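Local coordinates for protein neurotoxin (PDB 1ZB7) that acts as a zinc endopeptidase in the host cytosol, cleaving synaptobrevins and hydrolysing an Ala-Ala bond of VAMP2, at residues Phe37-Ile40 with Asp41-Ile45. Sequence-based numbering, arbitrary orientation.
Sequences FRII and DRIWI
Arg38 lays its aliphatic chain against one face of the indole of Trp44 where strands 34-38 and 43-46 pair as an antiparallel beta hairpin. Its CB sits 3.5 Å from the centroid of the six-membered ring, almost on the ring normal, a CH-pi contact. CG, anti to the backbone N (chi1 -166°), continues along the indole, 3.8 Å from Trp44 CE2. CD lies at the same distance from Trp44 CZ2 and reaches the turn near the backbone N of Arg42. The chain bends at chi3 (66°), and the guanidinium plane stands at 90° to the indole. NE lies 4.0 Å from Asp41 OD1, a long salt bridge of charges alone, since the oxygen lies well out of the guanidinium plane; the firmer anchor is Asp17, which takes NH1.

The backbone closes the hairpin. Phe37 and Ile45 exchange two hydrogen bonds, the shorter from Ile45 N to Phe37 O at 2.8 Å, and Ile43 N binds Ile40 O at 3.1 Å across the type II turn 40-43. Between them the bond from Ile39 N to Ile43 O is weak, where the first strand turns a corner. Ile39 crosses Ile45 obliquely, with their CG1 atoms 4.0 Å apart, while Ile40 and Ile43 lie side by side. Ile39 and Ile45 pack on helix 82-99, Ile43 on helix 103-114, and Ile40 on both.

The hairpin is thus two-sided: isoleucines join the sheet to the helices, while across the sheet Trp44 covers the methylenes of Arg38, whose charge is met by Asp17, with Asp41 adding only long-range attraction.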
ATOM      1  N   PHE A  37      -7.779  14.834 -34.654  1.00 38.62           N
ATOM      2  CA  PHE A  37      -8.316  16.211 -34.432  1.00 38.37           C
ATOM      3  C   PHE A  37      -7.400  16.940 -33.428  1.00 38.95           C
ATOM      4  O   PHE A  37      -7.145  16.466 -32.298  1.00 39.08           O
ATOM      5  CB  PHE A  37      -9.733  16.204 -33.915  1.00 37.70           C
ATOM      6  CG  PHE A  37     -10.674  15.421 -34.757  1.00 36.47           C
ATOM      7  CD1 PHE A  37     -11.522  16.064 -35.667  1.00 39.92           C
ATOM      8  CD2 PHE A  37     -10.659  14.052 -34.721  1.00 39.33           C
ATOM      9  CE1 PHE A  37     -12.384  15.357 -36.483  1.00 35.85           C
ATOM     10  CE2 PHE A  37     -11.536  13.300 -35.543  1.00 40.56           C
ATOM     11  CZ  PHE A  37     -12.404  13.993 -36.435  1.00 40.62           C
ATOM     12  N   ARG A  38      -6.860  18.061 -33.883  1.00 38.92           N
ATOM     13  CA  ARG A  38      -5.998  18.841 -33.049  1.00 39.55           C
ATOM     14  C   ARG A  38      -6.845  19.875 -32.340  1.00 39.96           C
ATOM     15  O   ARG A  38      -7.149  20.974 -32.888  1.00 40.94           O
ATOM     16  CB  ARG A  38      -4.856  19.490 -33.833  1.00 38.75           C
ATOM     17  CG  ARG A  38      -3.701  20.055 -32.945  1.00 41.82           C
ATOM     18  CD  ARG A  38      -2.580  20.865 -33.660  1.00 37.49           C
ATOM     19  NE  ARG A  38      -3.110  22.101 -34.215  1.00 45.20           N
ATOM     20  CZ  ARG A  38      -3.135  22.442 -35.511  1.00 46.99           C
ATOM     21  NH1 ARG A  38      -2.638  21.640 -36.433  1.00 51.19           N
ATOM     22  NH2 ARG A  38      -3.716  23.584 -35.902  1.00 45.44           N
ATOM     23  N   ILE A  39      -7.164  19.532 -31.114  1.00 39.24           N
ATOM     24  CA  ILE A  39      -7.969  20.386 -30.281  1.00 40.72           C
ATOM     25  C   ILE A  39      -7.230  21.541 -29.552  1.00 41.58           C
ATOM     26  O   ILE A  39      -7.821  22.585 -29.199  1.00 40.52           O
ATOM     27  CB  ILE A  39      -8.745  19.510 -29.245  1.00 40.44           C
ATOM     28  CG1 ILE A  39      -7.750  18.685 -28.394  1.00 44.13           C
ATOM     29  CG2 ILE A  39      -9.715  18.633 -29.961  1.00 37.02           C
ATOM     30  CD1 ILE A  39      -8.253  18.482 -27.023  1.00 46.99           C
ATOM     31  N   ILE A  40      -5.943  21.313 -29.318  1.00 44.03           N
ATOM     32  CA  ILE A  40      -5.022  22.228 -28.665  1.00 45.09           C
ATOM     33  C   ILE A  40      -3.751  22.020 -29.434  1.00 45.12           C
ATOM     34  O   ILE A  40      -3.512  20.938 -29.944  1.00 44.32           O
ATOM     35  CB  ILE A  40      -4.790  21.880 -27.133  1.00 46.09           C
ATOM     36  CG1 ILE A  40      -6.061  22.071 -26.317  1.00 49.41           C
ATOM     37  CG2 ILE A  40      -3.723  22.856 -26.486  1.00 47.35           C
ATOM     38  CD1 ILE A  40      -6.222  21.220 -24.958  1.00 48.57           C
ATOM     39  N   ASP A  41      -2.935  23.069 -29.588  1.00 47.03           N
ATOM     40  CA  ASP A  41      -1.570  22.842 -30.103  1.00 47.37           C
ATOM     41  C   ASP A  41      -0.803  21.644 -29.458  1.00 44.79           C
ATOM     42  O   ASP A  41      -0.726  21.511 -28.243  1.00 44.31           O
ATOM     43  CB  ASP A  41      -0.759  24.113 -30.056  1.00 49.01           C
ATOM     44  CG  ASP A  41      -1.344  25.177 -31.070  1.00 60.22           C
ATOM     45  OD1 ASP A  41      -1.169  25.051 -32.388  1.00 64.25           O
ATOM     46  OD2 ASP A  41      -2.043  26.061 -30.505  1.00 67.83           O
ATOM     47  N   ARG A  42      -0.315  20.793 -30.339  1.00 43.96           N
ATOM     48  CA  ARG A  42       0.459  19.642 -30.020  1.00 45.53           C
ATOM     49  C   ARG A  42      -0.303  18.469 -29.343  1.00 42.40           C
ATOM     50  O   ARG A  42       0.294  17.487 -29.037  1.00 41.68           O
ATOM     51  CB  ARG A  42       1.700  20.107 -29.241  1.00 47.03           C
ATOM     52  CG  ARG A  42       2.544  20.988 -30.213  1.00 49.63           C
ATOM     53  CD  ARG A  42       3.943  20.963 -29.861  1.00 56.32           C
ATOM     54  NE  ARG A  42       4.812  20.813 -31.032  1.00 62.45           N
ATOM     55  CZ  ARG A  42       5.675  19.801 -31.291  1.00 64.79           C
ATOM     56  NH1 ARG A  42       5.867  18.638 -30.539  1.00 55.72           N
ATOM     57  NH2 ARG A  42       6.386  19.976 -32.381  1.00 67.64           N
ATOM     58  N   ILE A  43      -1.619  18.605 -29.240  1.00 40.76           N
ATOM     59  CA  ILE A  43      -2.521  17.635 -28.580  1.00 42.36           C
ATOM     60  C   ILE A  43      -3.675  17.201 -29.529  1.00 41.89           C
ATOM     61  O   ILE A  43      -4.516  18.018 -29.946  1.00 42.98           O
ATOM     62  CB  ILE A  43      -3.114  18.241 -27.284  1.00 41.86           C
ATOM     63  CG1 ILE A  43      -2.010  18.765 -26.364  1.00 41.05           C
ATOM     64  CG2 ILE A  43      -3.970  17.227 -26.613  1.00 44.12           C
ATOM     65  CD1 ILE A  43      -2.548  19.338 -25.002  1.00 46.04           C
ATOM     66  N   TRP A  44      -3.688  15.920 -29.829  1.00 40.92           N
ATOM     67  CA  TRP A  44      -4.529  15.315 -30.809  1.00 39.48           C
ATOM     68  C   TRP A  44      -5.481  14.303 -30.122  1.00 39.22           C
ATOM     69  O   TRP A  44      -5.069  13.591 -29.220  1.00 38.74           O
ATOM     70  CB  TRP A  44      -3.668  14.575 -31.841  1.00 37.61           C
ATOM     71  CG  TRP A  44      -2.851  15.533 -32.650  1.00 39.84           C
ATOM     72  CD1 TRP A  44      -1.564  16.118 -32.309  1.00 37.94           C
ATOM     73  CD2 TRP A  44      -3.162  16.057 -33.930  1.00 37.82           C
ATOM     74  NE1 TRP A  44      -1.163  16.884 -33.298  1.00 38.79           N
ATOM     75  CE2 TRP A  44      -2.073  16.894 -34.310  1.00 39.62           C
ATOM     76  CE3 TRP A  44      -4.235  15.897 -34.799  1.00 38.68           C
ATOM     77  CZ2 TRP A  44      -2.053  17.599 -35.500  1.00 41.47           C
ATOM     78  CZ3 TRP A  44      -4.249  16.628 -35.975  1.00 40.85           C
ATOM     79  CH2 TRP A  44      -3.151  17.448 -36.339  1.00 41.62           C
ATOM     80  N   ILE A  45      -6.755  14.312 -30.543  1.00 39.30           N
ATOM     81  CA  ILE A  45      -7.730  13.258 -30.243  1.00 39.14           C
ATOM     82  C   ILE A  45      -7.931  12.339 -31.468  1.00 38.13           C
ATOM     83  O   ILE A  45      -8.208  12.757 -32.542  1.00 38.50           O
ATOM     84  CB  ILE A  45      -9.075  13.815 -29.836  1.00 38.57           C
ATOM     85  CG1 ILE A  45      -8.938  14.909 -28.783  1.00 38.17           C
ATOM     86  CG2 ILE A  45      -9.997  12.706 -29.367  1.00 40.41           C
ATOM     87  CD1 ILE A  45      -8.175  14.521 -27.533  1.00 38.06           C
TER